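Side-chain contacts in protein synthesis inhibitor I (PDB 4FBC), which belongs to the plant ribosome-inactivating proteins and, in barley, acts as an inhibitor of protein synthesis: residues 19-24 against 137-142; 30-35 against 176-181; 34-39 against 182-187; 42-47 against 258-263. The protein carries 3 engineered substitutions. All coordinates share one frame; numbering follows the deposited sequence.

Interaction 1 (19-24 against 137-142)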
loop_
_atom_site.group_PDB
_atom_site.type_symbol
_atom_site.label_atom_id
_atom_site.label_comp_id
_atom_site.label_asym_id
_atom_site.label_seq_id
_atom_site.Cartn_x
_atom_site.Cartn_y
_atom_site.Cartn_z
ATOM N N PHE A 19 3.081 13.761 -1.794
ATOM C CA PHE A 19 4.351 13.656 -2.500
ATOM C C PHE A 19 4.304 14.411 -3.822
ATOM O O PHE A 19 3.367 14.267 -4.609
ATOM C CB PHE A 19 4.729 12.187 -2.733
ATOM C CG PHE A 19 6.048 12.000 -3.440
ATOM C CD1 PHE A 19 7.237 12.417 -2.847
ATOM C CD2 PHE A 19 6.102 11.408 -4.697
ATOM C CE1 PHE A 19 8.457 12.244 -3.492
ATOM C CE2 PHE A 19 7.322 11.227 -5.358
ATOM C CZ PHE A 19 8.502 11.652 -4.752
ATOM N N ASN A 20 5.328 15.227 -4.055
ATOM C CA ASN A 20 5.532 15.888 -5.332
ATOM C C ASN A 20 6.327 14.944 -6.236
ATOM O O ASN A 20 7.440 14.546 -5.892
ATOM C CB ASN A 20 6.264 17.216 -5.075
ATOM C CG ASN A 20 6.962 17.774 -6.304
ATOM O OD1 ASN A 20 6.630 17.457 -7.448
ATOM N ND2 ASN A 20 7.945 18.636 -6.060
ATOM N N VAL A 21 5.763 14.588 -7.390
ATOM C CA VAL A 21 6.366 13.557 -8.238
ATOM C C VAL A 21 7.722 13.951 -8.828
ATOM O O VAL A 21 8.439 13.100 -9.357
ATOM C CB VAL A 21 5.420 13.075 -9.379
ATOM C CG1 VAL A 21 4.062 12.698 -8.818
ATOM C CG2 VAL A 21 5.266 14.135 -10.456
ATOM N N GLN A 22 8.076 15.231 -8.745
ATOM C CA GLN A 22 9.387 15.672 -9.222
ATOM C C GLN A 22 10.413 15.780 -8.087
ATOM O O GLN A 22 11.567 16.163 -8.318
ATOM C CB GLN A 22 9.278 16.996 -10.000
ATOM C CG GLN A 22 8.518 16.891 -11.336
ATOM C CD GLN A 22 9.186 15.956 -12.356
ATOM O OE1 GLN A 22 10.414 15.953 -12.522
ATOM N NE2 GLN A 22 8.371 15.161 -13.047
ATOM N N ALA A 23 10.002 15.425 -6.867
ATOM C CA ALA A 23 10.871 15.567 -5.689
ATOM C C ALA A 23 11.974 14.505 -5.624
ATOM O O ALA A 23 11.985 13.551 -6.404
ATOM C CB ALA A 23 10.053 15.573 -4.404
ATOM N N SER A 24 12.909 14.685 -4.693
ATOM C CA SER A 24 14.087 13.823 -4.611
ATOM C C SER A 24 13.761 12.433 -4.094
ATOM O O SER A 24 12.706 12.213 -3.482
ATOM C CB SER A 24 15.147 14.432 -3.692
ATOM O OG SER A 24 14.703 14.416 -2.341
ATOM N N GLN A 137 8.683 9.033 -14.581
ATOM C CA GLN A 137 7.738 9.381 -15.642
ATOM C C GLN A 137 6.465 8.522 -15.605
ATOM O O GLN A 137 5.371 9.016 -15.897
ATOM C CB GLN A 137 8.387 9.312 -17.025
ATOM C CG GLN A 137 7.595 10.075 -18.067
ATOM C CD GLN A 137 7.489 11.546 -17.712
ATOM O OE1 GLN A 137 8.503 12.198 -17.460
ATOM N NE2 GLN A 137 6.266 12.067 -17.654
ATOM N N GLN A 138 6.602 7.248 -15.245
ATOM C CA GLN A 138 5.426 6.380 -15.125
ATOM C C GLN A 138 4.524 6.851 -14.003
ATOM O O GLN A 138 3.299 6.754 -14.101
ATOM C CB GLN A 138 5.823 4.916 -14.889
ATOM C CG GLN A 138 6.419 4.217 -16.101
ATOM C CD GLN A 138 7.856 4.627 -16.367
ATOM O OE1 GLN A 138 8.455 5.390 -15.601
ATOM N NE2 GLN A 138 8.422 4.110 -17.451
ATOM N N LEU A 139 5.134 7.340 -12.927
ATOM C CA LEU A 139 4.387 7.905 -11.811
ATOM C C LEU A 139 3.650 9.157 -12.257
ATOM O O LEU A 139 2.446 9.297 -12.030
ATOM C CB LEU A 139 5.327 8.215 -10.643
ATOM C CG LEU A 139 4.719 8.931 -9.438
ATOM C CD1 LEU A 139 3.636 8.070 -8.816
ATOM C CD2 LEU A 139 5.783 9.268 -8.389
ATOM N N ALA A 140 4.373 10.060 -12.916
ATOM C CA ALA A 140 3.779 11.295 -13.408
ATOM C C ALA A 140 2.689 11.025 -14.447
ATOM O O ALA A 140 1.655 11.676 -14.434
ATOM C CB ALA A 140 4.857 12.219 -13.990
ATOM N N ASP A 141 2.923 10.081 -15.354
ATOM C CA ASP A 141 1.917 9.780 -16.382
ATOM C C ASP A 141 0.670 9.125 -15.778
ATOM O O ASP A 141 -0.450 9.380 -16.220
ATOM C CB ASP A 141 2.499 8.903 -17.499
ATOM C CG ASP A 141 3.505 9.649 -18.373
ATOM O OD1 ASP A 141 3.582 10.889 -18.271
ATOM O OD2 ASP A 141 4.206 8.989 -19.170
ATOM N N ALA A 142 0.864 8.285 -14.765
ATOM C CA ALA A 142 -0.266 7.674 -14.069
ATOM C C ALA A 142 -1.082 8.729 -13.323
ATOM O O ALA A 142 -2.322 8.690 -13.334
ATOM C CB ALA A 142 0.204 6.585 -13.114
#
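Phe19 and Leu139 both carry CG anti to the backbone N (chi1 -179° and 175°), and these torsions send the aromatic ring and the leucine branches to a common meeting point. Leu139 CD2 arrives at the edge of the ring, close to its plane, with Phe19 CE2 3.9 Å away. The same methyl serves a second partner, Val21, whose CG1 stands 3.9 Å from Leu139 CD2 and equally close to Leu139 CG. The other valine branch, CG2, occupies the position between backbone N and carbonyl carbon and lies 4.0 Å from Ala140 CB. The small alanine is consistent with the close approach here, 6.2 Å between the CA atoms of Val21 and Ala140. No hydrogen bond crosses this apolar contact; those that shape the turn lie within 19-24. Asn20 opens a type I beta turn, closed by Ala23 N to Asn20 O, and its OD1 makes an Asx turn with Gln22 N at 3.0 Å, the donor standing above the carbonyl plane. Arg136 NH1 ties down Val21 O and Ala23 O from the helix start. Phe19 belongs to strand 16-20, bonded through its backbone to strand 64-70, while its ring meets Phe31 of helix 25-39. Leu139 also touches Leu170 and Met173, so this one residue of helix 136-147 meets both the strand end and helix 157-179.

Interaction 2 (30-35 against 176-181). With AMP (adenosine monophosphate), chain E.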
loop_
_atom_site.group_PDB
_atom_site.type_symbol
_atom_site.label_atom_id
_atom_site.label_comp_id
_atom_site.label_asym_id
_atom_site.label_seq_id
_atom_site.Cartn_x
_atom_site.Cartn_y
_atom_site.Cartn_z
ATOM N N THR A 30 11.228 9.536 2.687
ATOM C CA THR A 30 10.626 10.210 3.836
ATOM C C THR A 30 9.097 10.097 3.790
ATOM O O THR A 30 8.448 9.821 4.807
ATOM C CB THR A 30 11.033 11.694 3.866
ATOM O OG1 THR A 30 12.442 11.781 4.107
ATOM C CG2 THR A 30 10.299 12.443 4.957
ATOM N N PHE A 31 8.548 10.301 2.600
ATOM C CA PHE A 31 7.100 10.182 2.345
ATOM C C PHE A 31 6.578 8.779 2.694
ATOM O O PHE A 31 5.614 8.637 3.454
ATOM C CB PHE A 31 6.842 10.591 0.882
ATOM C CG PHE A 31 5.571 10.052 0.270
ATOM C CD1 PHE A 31 4.328 10.578 0.608
ATOM C CD2 PHE A 31 5.635 9.061 -0.699
ATOM C CE1 PHE A 31 3.158 10.079 0.008
ATOM C CE2 PHE A 31 4.475 8.561 -1.305
ATOM C CZ PHE A 31 3.247 9.075 -0.953
ATOM N N ILE A 32 7.234 7.747 2.171
ATOM C CA ILE A 32 6.851 6.361 2.478
ATOM C C ILE A 32 6.982 6.038 3.965
ATOM O O ILE A 32 6.078 5.445 4.562
ATOM C CB ILE A 32 7.655 5.344 1.639
ATOM C CG1 ILE A 32 7.324 5.490 0.144
ATOM C CG2 ILE A 32 7.411 3.883 2.133
ATOM C CD1 ILE A 32 5.813 5.309 -0.190
ATOM N N ALA A 33 8.099 6.423 4.579
ATOM C CA ALA A 33 8.286 6.145 5.999
ATOM C C ALA A 33 7.221 6.810 6.875
ATOM O O ALA A 33 6.818 6.270 7.912
ATOM C CB ALA A 33 9.696 6.567 6.444
ATOM N N GLY A 34 6.761 7.977 6.451
ATOM C CA GLY A 34 5.791 8.741 7.221
ATOM C C GLY A 34 4.433 8.066 7.175
ATOM O O GLY A 34 3.707 8.071 8.175
ATOM N N ILE A 35 4.090 7.493 6.022
ATOM C CA ILE A 35 2.869 6.679 5.903
ATOM C C ILE A 35 2.920 5.490 6.866
ATOM O O ILE A 35 1.970 5.251 7.621
ATOM C CB ILE A 35 2.618 6.187 4.459
ATOM C CG1 ILE A 35 2.406 7.387 3.529
ATOM C CG2 ILE A 35 1.390 5.265 4.410
ATOM C CD1 ILE A 35 2.310 7.056 2.057
ATOM N N GLU A 176 2.357 -0.788 -2.313
ATOM C CA GLU A 176 3.316 -1.867 -2.100
ATOM C C GLU A 176 4.614 -1.310 -1.527
ATOM O O GLU A 176 5.280 -1.966 -0.720
ATOM C CB GLU A 176 3.595 -2.666 -3.384
ATOM C CG GLU A 176 2.345 -3.177 -4.130
ATOM C CD GLU A 176 1.420 -4.059 -3.285
ATOM O OE1 GLU A 176 1.814 -4.508 -2.185
ATOM O OE2 GLU A 176 0.277 -4.313 -3.743
ATOM N N ALA A 177 4.957 -0.094 -1.943
ATOM C CA ALA A 177 6.120 0.605 -1.385
ATOM C C ALA A 177 5.967 0.781 0.126
ATOM O O ALA A 177 6.916 0.584 0.886
ATOM C CB ALA A 177 6.281 1.949 -2.057
ATOM N N THR A 178 4.774 1.159 0.566
ATOM C CA THR A 178 4.505 1.284 2.004
ATOM C C THR A 178 4.660 -0.072 2.704
ATOM O O THR A 178 5.299 -0.181 3.759
ATOM C CB THR A 178 3.097 1.877 2.238
ATOM O OG1 THR A 178 3.044 3.215 1.714
ATOM C CG2 THR A 178 2.755 1.906 3.712
ATOM N N ARG A 179 4.092 -1.120 2.108
ATOM C CA ARG A 179 4.149 -2.448 2.708
ATOM C C ARG A 179 5.546 -3.055 2.795
ATOM O O ARG A 179 5.841 -3.790 3.737
ATOM C CB ARG A 179 3.258 -3.409 1.930
ATOM C CG ARG A 179 1.771 -3.176 2.154
ATOM C CD ARG A 179 0.978 -3.908 1.092
ATOM N NE ARG A 179 -0.468 -3.796 1.310
ATOM C CZ ARG A 179 -1.371 -3.829 0.335
ATOM N NH1 ARG A 179 -0.978 -3.966 -0.923
ATOM N NH2 ARG A 179 -2.668 -3.739 0.619
ATOM N N PHE A 180 6.395 -2.768 1.812
ATOM C CA PHE A 180 7.678 -3.462 1.677
ATOM C C PHE A 180 8.860 -2.530 1.509
ATOM O O PHE A 180 8.857 -1.681 0.617
ATOM C CB PHE A 180 7.650 -4.403 0.466
ATOM C CG PHE A 180 6.622 -5.474 0.571
ATOM C CD1 PHE A 180 6.832 -6.568 1.400
ATOM C CD2 PHE A 180 5.435 -5.378 -0.139
ATOM C CE1 PHE A 180 5.865 -7.558 1.512
ATOM C CE2 PHE A 180 4.472 -6.359 -0.030
ATOM C CZ PHE A 180 4.694 -7.448 0.793
ATOM N N GLN A 181 9.870 -2.708 2.356
ATOM C CA GLN A 181 11.118 -1.938 2.243
ATOM C C GLN A 181 11.861 -2.281 0.962
ATOM O O GLN A 181 12.625 -1.468 0.433
ATOM C CB GLN A 181 12.030 -2.203 3.448
ATOM C CG GLN A 181 11.389 -1.892 4.802
ATOM C CD GLN A 181 12.422 -1.731 5.896
ATOM O OE1 GLN A 181 13.207 -0.780 5.878
ATOM N NE2 GLN A 181 12.441 -2.661 6.848
HETATM P P AMP E . -7.601 -10.554 -1.205
HETATM O O1P AMP E . -8.160 -10.457 -2.610
HETATM O O2P AMP E . -7.383 -11.930 -0.613
HETATM O O3P AMP E . -8.453 -9.729 -0.261
HETATM O "O5'" AMP E . -6.249 -9.710 -1.112
HETATM C "C5'" AMP E . -4.979 -10.341 -1.205
HETATM C "C4'" AMP E . -3.865 -9.322 -1.235
HETATM O "O4'" AMP E . -3.935 -8.564 -2.471
HETATM C "C3'" AMP E . -3.910 -8.260 -0.141
HETATM O "O3'" AMP E . -3.357 -8.705 1.090
HETATM C "C2'" AMP E . -3.157 -7.093 -0.766
HETATM O "O2'" AMP E . -1.748 -7.299 -0.668
HETATM C "C1'" AMP E . -3.569 -7.220 -2.239
HETATM N N9 AMP E . -4.720 -6.351 -2.588
HETATM C C8 AMP E . -5.958 -6.775 -2.936
HETATM N N7 AMP E . -6.789 -5.734 -3.211
HETATM C C5 AMP E . -6.071 -4.600 -3.049
HETATM C C6 AMP E . -6.324 -3.140 -3.187
HETATM N N6 AMP E . -7.548 -2.676 -3.558
HETATM N N1 AMP E . -5.290 -2.292 -2.932
HETATM C C2 AMP E . -4.073 -2.744 -2.556
HETATM N N3 AMP E . -3.772 -4.050 -2.419
HETATM C C4 AMP E . -4.708 -5.012 -2.652
#
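Ile32 reaches across to Ala177 and Thr178 with two branches that part at CB. From there CG2 drops onto the backbone of the other helix, 3.6 Å from Ala177 O and 3.9 Å from Thr178 CA. CG1 leads the second branch beside the backbone N, and the bend at chi2 (-58°) turns CD1 to Ala177 CB at 3.9 Å, with Thr178 OG1 also close by. One turn on, Ile35 crosses Thr178 at about a right angle: its CG2 meets Thr178 CG2 at 3.7 Å, and its CD1 lies beside OG1. That hydroxyl does not depend on the isoleucines, being hydrogen-bonded to Val174 O one turn back. On another side of the same helix Arg179 runs extended from CG to NE into the ligand pocket. Its NH1 donates to N3 of AMP at 3.2 Å (152°), while O2' of the nucleotide lies over one guanidinium face, offset toward the rim. NH1 also binds Glu176 OE1 at 3.1 Å, in the guanidinium plane but above that of the carboxylate; together with NH2 donating to Asn86 O, this salt bridge probably limits the rotation of the group. Trp214 adds a cation-pi contact. Helix 25-39 packs on both helix 157-179 and the mixed sheet, where Ile35 touches Phe65 and Val67 of strand 64-70 and Ala17 of strand 16-20.

Interaction 3 (34-39 against 182-187); sequences GIRNKL and TVSGFV
Two helical segments face each other at long range, their closest CA atoms, those of Arg36 and Ser184, lying 11.3 Å apart, and a single long side chain spans the gap. Arg36 does this by leaving the helix with CG beside its backbone N and anti to the carbonyl carbon (chi1 -64°), then running fully extended from CG to NE. NH2 at the end of the chain donates to Ser184 OG over 3.0 Å. The bond is bent, 137° at the hydrogen, and the oxygen is tilted from the guanidinium plane; Ser184 CB follows at 3.5 Å from the same NH2. The serine is not the strongest partner of the group: NE donates to Thr178 O and NH2 also to Ala177 O, two carbonyls at the C-terminal end of helix 157-179, where the helix end would probably favour a positive charge. Arg36 NH2 therefore divides its hydrogens between a helix end and a serine. Ser184 OG sits between its own N and carbonyl carbon, a rotamer that also gives it a weak hydrogen bond to Gln181 O. Helix 157-179 touches both segments, Leu39 packing on Thr178 and Ser184 on Ala177. Leu39 also reaches Phe65 of strand 64-70, whereas Val183 of helix 181-190 leans on Met207 and Val211 of helix 205-211.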
loop_
_atom_site.group_PDB
_atom_site.type_symbol
_atom_site.label_atom_id
_atom_site.label_comp_id
_atom_site.label_asym_id
_atom_site.label_seq_id
_atom_site.Cartn_x
_atom_site.Cartn_y
_atom_site.Cartn_z
ATOM N N GLY A 34 6.761 7.977 6.451
ATOM C CA GLY A 34 5.791 8.741 7.221
ATOM C C GLY A 34 4.433 8.066 7.175
ATOM O O GLY A 34 3.707 8.071 8.175
ATOM N N ILE A 35 4.090 7.493 6.022
ATOM C CA ILE A 35 2.869 6.679 5.903
ATOM C C ILE A 35 2.920 5.490 6.866
ATOM O O ILE A 35 1.970 5.251 7.621
ATOM C CB ILE A 35 2.618 6.187 4.459
ATOM C CG1 ILE A 35 2.406 7.387 3.529
ATOM C CG2 ILE A 35 1.390 5.265 4.410
ATOM C CD1 ILE A 35 2.310 7.056 2.057
ATOM N N ARG A 36 4.022 4.740 6.851
ATOM C CA ARG A 36 4.150 3.604 7.753
ATOM C C ARG A 36 4.004 4.046 9.198
ATOM O O ARG A 36 3.328 3.396 9.989
ATOM C CB ARG A 36 5.510 2.932 7.580
ATOM C CG ARG A 36 5.735 2.329 6.217
ATOM C CD ARG A 36 7.206 1.920 6.092
ATOM N NE ARG A 36 7.468 1.336 4.788
ATOM C CZ ARG A 36 8.680 1.249 4.258
ATOM N NH1 ARG A 36 9.734 1.721 4.932
ATOM N NH2 ARG A 36 8.831 0.717 3.054
ATOM N N ASN A 37 4.639 5.166 9.533
ATOM C CA ASN A 37 4.654 5.662 10.902
ATOM C C ASN A 37 3.253 6.050 11.378
ATOM O O ASN A 37 2.856 5.709 12.493
ATOM C CB ASN A 37 5.619 6.844 11.037
ATOM C CG ASN A 37 5.635 7.427 12.439
ATOM O OD1 ASN A 37 5.138 8.529 12.666
ATOM N ND2 ASN A 37 6.203 6.686 13.390
ATOM N N LYS A 38 2.502 6.741 10.528
ATOM C CA LYS A 38 1.149 7.154 10.890
ATOM C C LYS A 38 0.130 6.009 10.911
ATOM O O LYS A 38 -0.912 6.118 11.567
ATOM C CB LYS A 38 0.677 8.307 10.000
ATOM C CG LYS A 38 1.468 9.597 10.247
ATOM C CD LYS A 38 0.825 10.789 9.569
ATOM C CE LYS A 38 1.387 12.094 10.126
ATOM N NZ LYS A 38 0.775 13.279 9.452
ATOM N N LEU A 39 0.435 4.915 10.221
ATOM C CA LEU A 39 -0.459 3.746 10.179
ATOM C C LEU A 39 -0.278 2.797 11.371
ATOM O O LEU A 39 -1.153 1.972 11.666
ATOM C CB LEU A 39 -0.243 2.955 8.873
ATOM C CG LEU A 39 -0.760 3.531 7.559
ATOM C CD1 LEU A 39 -0.306 2.675 6.366
ATOM C CD2 LEU A 39 -2.282 3.626 7.614
ATOM N N THR A 182 11.657 -3.497 0.473
ATOM C CA THR A 182 12.274 -3.907 -0.789
ATOM C C THR A 182 11.713 -3.062 -1.931
ATOM O O THR A 182 12.468 -2.495 -2.733
ATOM C CB THR A 182 12.011 -5.381 -1.074
ATOM O OG1 THR A 182 10.636 -5.658 -0.787
ATOM C CG2 THR A 182 12.905 -6.278 -0.214
ATOM N N VAL A 183 10.386 -2.968 -2.000
ATOM C CA VAL A 183 9.738 -2.188 -3.050
ATOM C C VAL A 183 10.015 -0.680 -2.935
ATOM O O VAL A 183 10.281 -0.022 -3.942
ATOM C CB VAL A 183 8.231 -2.465 -3.103
ATOM C CG1 VAL A 183 7.552 -1.580 -4.148
ATOM C CG2 VAL A 183 7.980 -3.957 -3.395
ATOM N N SER A 184 9.970 -0.133 -1.721
ATOM C CA SER A 184 10.195 1.305 -1.552
ATOM C C SER A 184 11.641 1.654 -1.901
ATOM O O SER A 184 11.906 2.685 -2.530
ATOM C CB SER A 184 9.823 1.784 -0.139
ATOM O OG SER A 184 10.723 1.310 0.858
ATOM N N GLY A 185 12.566 0.782 -1.509
ATOM C CA GLY A 185 13.970 0.973 -1.838
ATOM C C GLY A 185 14.210 0.895 -3.342
ATOM O O GLY A 185 14.995 1.672 -3.895
ATOM N N PHE A 186 13.549 -0.056 -4.000
ATOM C CA PHE A 186 13.620 -0.202 -5.462
ATOM C C PHE A 186 13.115 1.053 -6.188
ATOM O O PHE A 186 13.773 1.569 -7.107
ATOM C CB PHE A 186 12.837 -1.450 -5.907
ATOM C CG PHE A 186 12.684 -1.587 -7.413
ATOM C CD1 PHE A 186 13.678 -2.189 -8.172
ATOM C CD2 PHE A 186 11.532 -1.139 -8.052
ATOM C CE1 PHE A 186 13.536 -2.325 -9.559
ATOM C CE2 PHE A 186 11.382 -1.262 -9.439
ATOM C CZ PHE A 186 12.383 -1.857 -10.189
ATOM N N VAL A 187 11.954 1.553 -5.777
ATOM C CA VAL A 187 11.421 2.774 -6.361
ATOM C C VAL A 187 12.325 3.980 -6.059
ATOM O O VAL A 187 12.561 4.817 -6.928
ATOM C CB VAL A 187 9.987 3.055 -5.888
ATOM C CG1 VAL A 187 9.519 4.412 -6.392
ATOM C CG2 VAL A 187 9.048 1.944 -6.370
#

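Interaction 4 (42-47 against 258-263); sequences PAHFSH and LLFVEV
The rings of His44 and Phe260 meet along their rims, neither covering a face of the other. Their planes are turned by 72° and their centroids are 5.9 Å apart. The ND1-CE1 side of the imidazole faces the CD1-CE1 side of the phenyl ring, with CE1 of His44 and CE1 of Phe260 at 3.9 Å and His44 ND1 4.0 Å from Phe260 CD1, close to the phenyl plane. This is aromatic packing without a hydrogen bond. His44 leads into a small beta hairpin, strands 45-46 and 49-50, with His47 the first residue between the two strands, its backbone in the left-handed helical region (phi 50°, psi 43°). The opposing segment 258-263 is an irregular extended loop between helices 248-254 and 269-278, joined by backbone hydrogen bonds between Leu258 and both Pro50, of the second hairpin strand, and Leu52 beyond it. Two residues on from His44, Ser46 points the same way, and the second contact forms between carbons: Ser46 CB rests 3.9 Å from Leu258 CD2. Its hydroxyl is engaged differently, by Asp225 OD2 of helix 214-225. Phe260 extends the apolar patch toward Val269 and Ala272 of helix 269-278 and toward Pro54, while His44 lies on Val51. The hairpin packs on loop 258-263 and, through Ser46 and His47, on helix 214-225. At the turn, the edge of the His47 ring meets Ser46 OG close to its plane, and His47 NE2 is hydrogen-bonded to Thr224 OG1.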
loop_
_atom_site.group_PDB
_atom_site.type_symbol
_atom_site.label_atom_id
_atom_site.label_comp_id
_atom_site.label_asym_id
_atom_site.label_seq_id
_atom_site.Cartn_x
_atom_site.Cartn_y
_atom_site.Cartn_z
ATOM N N PRO A 42 0.975 1.719 17.833
ATOM C CA PRO A 42 2.142 2.027 18.673
ATOM C C PRO A 42 2.403 0.965 19.748
ATOM O O PRO A 42 3.511 0.908 20.285
ATOM C CB PRO A 42 1.773 3.377 19.323
ATOM C CG PRO A 42 0.706 3.962 18.446
ATOM C CD PRO A 42 -0.059 2.767 17.903
ATOM N N ALA A 43 1.401 0.125 20.034
ATOM C CA ALA A 43 1.510 -0.929 21.040
ATOM C C ALA A 43 1.981 -2.271 20.486
ATOM O O ALA A 43 2.111 -3.244 21.235
ATOM C CB ALA A 43 0.160 -1.115 21.770
ATOM N N HIS A 44 2.224 -2.337 19.182
ATOM C CA HIS A 44 2.547 -3.621 18.566
ATOM C C HIS A 44 3.559 -3.483 17.431
ATOM O O HIS A 44 3.208 -3.088 16.310
ATOM C CB HIS A 44 1.261 -4.290 18.041
ATOM C CG HIS A 44 1.450 -5.706 17.589
ATOM N ND1 HIS A 44 0.544 -6.356 16.778
ATOM C CD2 HIS A 44 2.443 -6.591 17.836
ATOM C CE1 HIS A 44 0.971 -7.587 16.548
ATOM N NE2 HIS A 44 2.119 -7.757 17.179
ATOM N N PHE A 45 4.817 -3.801 17.732
ATOM C CA PHE A 45 5.852 -3.904 16.708
ATOM C C PHE A 45 6.315 -5.348 16.641
ATOM O O PHE A 45 6.123 -6.105 17.590
ATOM C CB PHE A 45 7.069 -3.052 17.094
ATOM C CG PHE A 45 6.861 -1.582 16.957
ATOM C CD1 PHE A 45 6.125 -0.879 17.906
ATOM C CD2 PHE A 45 7.464 -0.885 15.917
ATOM C CE1 PHE A 45 5.958 0.505 17.786
ATOM C CE2 PHE A 45 7.296 0.493 15.786
ATOM C CZ PHE A 45 6.538 1.185 16.727
ATOM N N SER A 46 6.943 -5.730 15.527
ATOM C CA SER A 46 7.592 -7.040 15.409
ATOM C C SER A 46 8.981 -6.820 14.842
ATOM O O SER A 46 9.107 -6.299 13.734
ATOM C CB SER A 46 6.810 -7.949 14.450
ATOM O OG SER A 46 7.425 -9.230 14.352
ATOM N N HIS A 47 10.011 -7.223 15.594
ATOM C CA HIS A 47 11.412 -7.018 15.192
ATOM C C HIS A 47 11.654 -5.569 14.784
ATOM O O HIS A 47 12.324 -5.281 13.777
ATOM C CB HIS A 47 11.793 -7.988 14.067
ATOM C CG HIS A 47 11.627 -9.428 14.445
ATOM N ND1 HIS A 47 12.695 -10.285 14.610
ATOM C CD2 HIS A 47 10.515 -10.153 14.718
ATOM C CE1 HIS A 47 12.246 -11.480 14.955
ATOM N NE2 HIS A 47 10.930 -11.427 15.029
ATOM N N LEU A 258 3.674 -4.498 8.772
ATOM C CA LEU A 258 3.042 -5.820 8.730
ATOM C C LEU A 258 1.524 -5.681 8.741
ATOM O O LEU A 258 0.991 -4.826 9.433
ATOM C CB LEU A 258 3.464 -6.675 9.942
ATOM C CG LEU A 258 4.847 -7.335 9.988
ATOM C CD1 LEU A 258 5.954 -6.292 10.186
ATOM C CD2 LEU A 258 4.926 -8.405 11.070
ATOM N N LEU A 259 0.838 -6.524 7.971
ATOM C CA LEU A 259 -0.609 -6.708 8.140
ATOM C C LEU A 259 -0.831 -7.420 9.464
ATOM O O LEU A 259 -0.095 -8.343 9.810
ATOM C CB LEU A 259 -1.156 -7.576 7.005
ATOM C CG LEU A 259 -2.653 -7.925 7.042
ATOM C CD1 LEU A 259 -3.474 -6.679 6.825
ATOM C CD2 LEU A 259 -2.948 -8.967 5.957
ATOM N N PHE A 260 -1.831 -7.001 10.229
ATOM C CA PHE A 260 -2.121 -7.749 11.437
ATOM C C PHE A 260 -2.666 -9.134 11.071
ATOM O O PHE A 260 -3.565 -9.263 10.242
ATOM C CB PHE A 260 -3.110 -7.027 12.349
ATOM C CG PHE A 260 -3.392 -7.784 13.603
ATOM C CD1 PHE A 260 -2.497 -7.748 14.662
ATOM C CD2 PHE A 260 -4.522 -8.584 13.703
ATOM C CE1 PHE A 260 -2.736 -8.480 15.822
ATOM C CE2 PHE A 260 -4.761 -9.318 14.856
ATOM C CZ PHE A 260 -3.880 -9.264 15.909
ATOM N N VAL A 261 -2.103 -10.160 11.693
ATOM C CA VAL A 261 -2.611 -11.516 11.548
ATOM C C VAL A 261 -2.733 -12.177 12.920
ATOM O O VAL A 261 -1.827 -12.076 13.756
ATOM C CB VAL A 261 -1.680 -12.380 10.677
ATOM C CG1 VAL A 261 -2.334 -13.746 10.427
ATOM C CG2 VAL A 261 -1.366 -11.698 9.364
ATOM N N GLU A 262 -3.852 -12.850 13.158
ATOM C CA GLU A 262 -3.977 -13.662 14.362
ATOM C C GLU A 262 -3.216 -14.953 14.168
ATOM O O GLU A 262 -3.591 -15.774 13.327
ATOM C CB GLU A 262 -5.444 -13.991 14.641
ATOM C CG GLU A 262 -6.277 -12.805 15.059
ATOM C CD GLU A 262 -7.674 -13.207 15.504
ATOM O OE1 GLU A 262 -8.398 -13.842 14.706
ATOM O OE2 GLU A 262 -8.047 -12.887 16.652
ATOM N N VAL A 263 -2.136 -15.127 14.921
ATOM C CA VAL A 263 -1.370 -16.371 14.874
ATOM C C VAL A 263 -1.557 -17.094 16.210
ATOM O O VAL A 263 -1.812 -16.451 17.232
ATOM C CB VAL A 263 0.134 -16.124 14.558
ATOM C CG1 VAL A 263 0.280 -15.343 13.247
ATOM C CG2 VAL A 263 0.822 -15.383 15.696
#

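How the interactions relate
Along the chain the first segments follow in order, 19-24, 30-35, 34-39 and 42-47, and each meets a partner more than a hundred residues later. The second segments come in the same order, so the segments of interactions 1, 2 and 4 cross. Interactions 2 and 3 share Gly34 and Ile35 of helix 25-39, their centres only about 1 Å apart, and touch through the bonds of Arg36 to helix 157-179. Interaction 1, about 15 Å from interaction 2 between centres, also touches it. Interaction 4 is about 31 Å from interaction 1, centre to centre, on the opposite side of the chain's centre. Helix 25-39 packs on helix 157-179, which carries the AMP-binding Arg179, and leads on to the hairpin of interaction 4.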